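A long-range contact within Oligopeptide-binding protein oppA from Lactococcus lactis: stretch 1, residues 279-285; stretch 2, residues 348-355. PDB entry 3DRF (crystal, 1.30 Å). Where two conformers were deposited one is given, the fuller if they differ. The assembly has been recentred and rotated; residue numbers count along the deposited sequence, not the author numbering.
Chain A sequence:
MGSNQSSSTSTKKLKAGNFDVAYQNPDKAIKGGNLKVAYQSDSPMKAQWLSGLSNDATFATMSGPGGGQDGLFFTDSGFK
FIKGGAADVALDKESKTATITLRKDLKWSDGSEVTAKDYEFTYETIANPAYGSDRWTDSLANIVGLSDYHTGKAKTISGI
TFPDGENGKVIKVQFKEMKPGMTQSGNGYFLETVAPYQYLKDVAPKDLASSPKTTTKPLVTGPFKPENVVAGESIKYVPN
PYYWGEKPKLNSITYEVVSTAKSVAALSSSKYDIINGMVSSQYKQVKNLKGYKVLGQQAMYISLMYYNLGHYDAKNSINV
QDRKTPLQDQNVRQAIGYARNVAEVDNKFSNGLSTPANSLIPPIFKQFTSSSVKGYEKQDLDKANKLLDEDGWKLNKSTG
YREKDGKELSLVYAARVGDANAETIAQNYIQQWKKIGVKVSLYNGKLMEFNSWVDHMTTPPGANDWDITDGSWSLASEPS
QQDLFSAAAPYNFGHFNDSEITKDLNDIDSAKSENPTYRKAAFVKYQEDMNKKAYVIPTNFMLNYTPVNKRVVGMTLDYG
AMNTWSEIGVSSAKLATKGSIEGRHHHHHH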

# COMPACT_ATOMS: atom_id res chain seq x y z
N VAL A 279 5.51 12.12 -10.42
CA VAL A 279 6.13 11.05 -11.19
C VAL A 279 7.63 11.36 -11.47
O VAL A 279 8.05 12.49 -11.62
CB VAL A 279 5.39 10.80 -12.53
CG1 VAL A 279 4.05 10.08 -12.25
CG2 VAL A 279 5.24 12.06 -13.39
N SER A 280 8.40 10.30 -11.58
CA SER A 280 9.84 10.39 -11.82
C SER A 280 10.18 11.13 -13.12
O SER A 280 11.21 11.80 -13.18
CB SER A 280 10.44 8.99 -11.86
OG SER A 280 10.35 8.35 -10.60
N SER A 281 9.31 11.05 -14.11
CA SER A 281 9.61 11.66 -15.43
C SER A 281 9.64 13.20 -15.39
O SER A 281 10.18 13.79 -16.27
CB SER A 281 8.63 11.20 -16.49
OG SER A 281 7.31 11.61 -16.17
N GLN A 282 9.05 13.81 -14.38
CA GLN A 282 9.05 15.26 -14.23
C GLN A 282 10.16 15.83 -13.37
O GLN A 282 10.25 16.98 -13.18
CB GLN A 282 7.66 15.67 -13.65
CG GLN A 282 6.49 15.44 -14.63
CD GLN A 282 5.14 15.62 -14.03
OE1 GLN A 282 4.99 15.71 -12.85
NE2 GLN A 282 4.17 15.64 -14.86
N TYR A 283 11.01 14.97 -12.85
CA TYR A 283 12.04 15.37 -11.88
C TYR A 283 12.99 16.46 -12.41
O TYR A 283 13.29 17.39 -11.70
CB TYR A 283 12.85 14.11 -11.45
CG TYR A 283 13.84 14.32 -10.32
CD1 TYR A 283 13.50 15.00 -9.13
CD2 TYR A 283 15.09 13.74 -10.37
CE1 TYR A 283 14.38 15.12 -8.10
CE2 TYR A 283 15.96 13.87 -9.33
CZ TYR A 283 15.61 14.56 -8.21
OH TYR A 283 16.48 14.67 -7.12
N LYS A 284 13.43 16.33 -13.66
CA LYS A 284 14.36 17.32 -14.23
C LYS A 284 13.65 18.68 -14.39
O LYS A 284 14.18 19.68 -14.06
CB LYS A 284 14.93 16.81 -15.54
CG LYS A 284 15.94 17.76 -16.09
CD LYS A 284 16.68 17.13 -17.20
CE LYS A 284 18.02 16.56 -16.81
NZ LYS A 284 18.75 15.98 -18.01
N GLN A 285 12.43 18.68 -14.91
CA GLN A 285 11.63 19.90 -15.01
C GLN A 285 11.50 20.59 -13.66
O GLN A 285 11.58 21.78 -13.57
CB GLN A 285 10.24 19.63 -15.62
CG GLN A 285 10.22 19.16 -17.01
CD GLN A 285 8.83 19.17 -17.54
OE1 GLN A 285 8.08 18.24 -17.35
NE2 GLN A 285 8.47 20.26 -18.17
N LYS A 348 15.51 5.64 -19.86
CA LYS A 348 14.90 6.60 -20.79
C LYS A 348 14.01 7.64 -20.11
O LYS A 348 13.99 8.76 -20.51
CB LYS A 348 14.07 5.85 -21.82
CG LYS A 348 13.39 6.79 -22.87
CD LYS A 348 12.89 5.99 -24.11
CE LYS A 348 12.16 6.90 -25.13
NZ LYS A 348 11.68 6.05 -26.20
N PHE A 349 13.27 7.22 -19.09
CA PHE A 349 12.18 8.05 -18.56
C PHE A 349 12.30 8.50 -17.12
O PHE A 349 11.69 9.45 -16.78
CB PHE A 349 10.82 7.33 -18.72
CG PHE A 349 10.41 7.03 -20.16
CD1 PHE A 349 10.00 8.06 -21.01
CD2 PHE A 349 10.38 5.73 -20.64
CE1 PHE A 349 9.62 7.78 -22.28
CE2 PHE A 349 9.98 5.46 -21.91
CZ PHE A 349 9.58 6.50 -22.72
N SER A 350 13.02 7.78 -16.26
CA SER A 350 12.86 7.98 -14.78
C SER A 350 13.81 9.03 -14.16
O SER A 350 13.78 9.23 -12.98
CB SER A 350 12.98 6.65 -14.00
OG SER A 350 14.33 6.33 -13.74
N ASN A 351 14.68 9.64 -14.96
CA ASN A 351 15.61 10.67 -14.42
C ASN A 351 16.43 10.18 -13.24
O ASN A 351 16.70 10.90 -12.34
CB ASN A 351 14.86 11.97 -14.10
CG ASN A 351 14.31 12.58 -15.32
OD1 ASN A 351 15.03 12.82 -16.25
ND2 ASN A 351 13.05 12.79 -15.35
N GLY A 352 16.81 8.91 -13.29
CA GLY A 352 17.62 8.31 -12.25
C GLY A 352 16.89 7.90 -10.96
O GLY A 352 17.52 7.37 -10.10
N LEU A 353 15.57 8.10 -10.87
CA LEU A 353 14.87 7.85 -9.63
C LEU A 353 14.40 6.42 -9.46
O LEU A 353 14.24 6.02 -8.37
CB LEU A 353 13.68 8.79 -9.52
CG LEU A 353 14.03 10.26 -9.39
CD1 LEU A 353 12.75 11.01 -9.66
CD2 LEU A 353 14.46 10.54 -7.98
N SER A 354 14.23 5.71 -10.56
CA SER A 354 13.75 4.30 -10.52
C SER A 354 14.89 3.36 -10.84
O SER A 354 15.59 3.55 -11.80
CB SER A 354 12.61 4.08 -11.52
OG SER A 354 11.51 4.86 -11.17
N THR A 355 15.01 2.32 -10.06
CA THR A 355 16.02 1.30 -10.23
C THR A 355 15.31 -0.06 -10.42
O THR A 355 14.53 -0.43 -9.60
CB THR A 355 16.93 1.21 -8.97
OG1 THR A 355 17.57 2.50 -8.75
CG2 THR A 355 17.98 0.15 -9.17
O HOH W 1 11.93 11.68 -18.44

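The contact between residues 279-285 and 348-355 is small, burying 381 Å² over both sides, and the amide of Asn351 supplies its direct hydrogen bonds. Asn351 ND2 donates to Ser280 O at 3.0 Å in a nearly straight bond (167°); a second, weak bond reaches Ser281 O at 3.2 Å, bent to 122°. Ser280 O also accepts from Tyr283 N at 3.2 Å, so this one carbonyl serves both its own 3-10 turn and the partner stretch. Asn351 is placed for this by its backbone: it is the first residue to leave the preceding helix, with positive phi, a conformation asparagine tolerates well, and its CA-to-CB bond points toward the other stretch. Gly352 follows, also with positive phi, in a type I' turn closed by Leu353 N to Ser350 O at 3.0 Å.

Phe349 O is satisfied by water 1, which donates to it at 2.8 Å and, weakly, to Ser281 O at 3.5 Å, thus bridging the two backbones. The same Phe349 carbonyl receives a CA-H...O contact from Ser281 CA at 3.3 Å. Ser281 OG finds its hydrogen-bond partner elsewhere in the structure, whereas Ser350 OG stays within its own neighbourhood, accepting from Ser354 N at 3.2 Å.

Ser280 packs closely, its CB 3.5 Å from Ser350 O and its OG 3.5 Å from Leu353 CB; the small side chain fits where the CA atoms of Ser280 and Ser350 come within 4.9 Å. The apolar part of the contact joins Tyr283 and Leu353, whose CA-to-CB bonds both point toward the opposing stretch. Leu353 CD2 lies over one ring face, 4.1 Å from the Tyr283 centroid, while Leu353 CD1 approaches Tyr283 CG to 3.5 Å. Asn351 O sits at the ring edge, 3.8 Å from Tyr283 CD2.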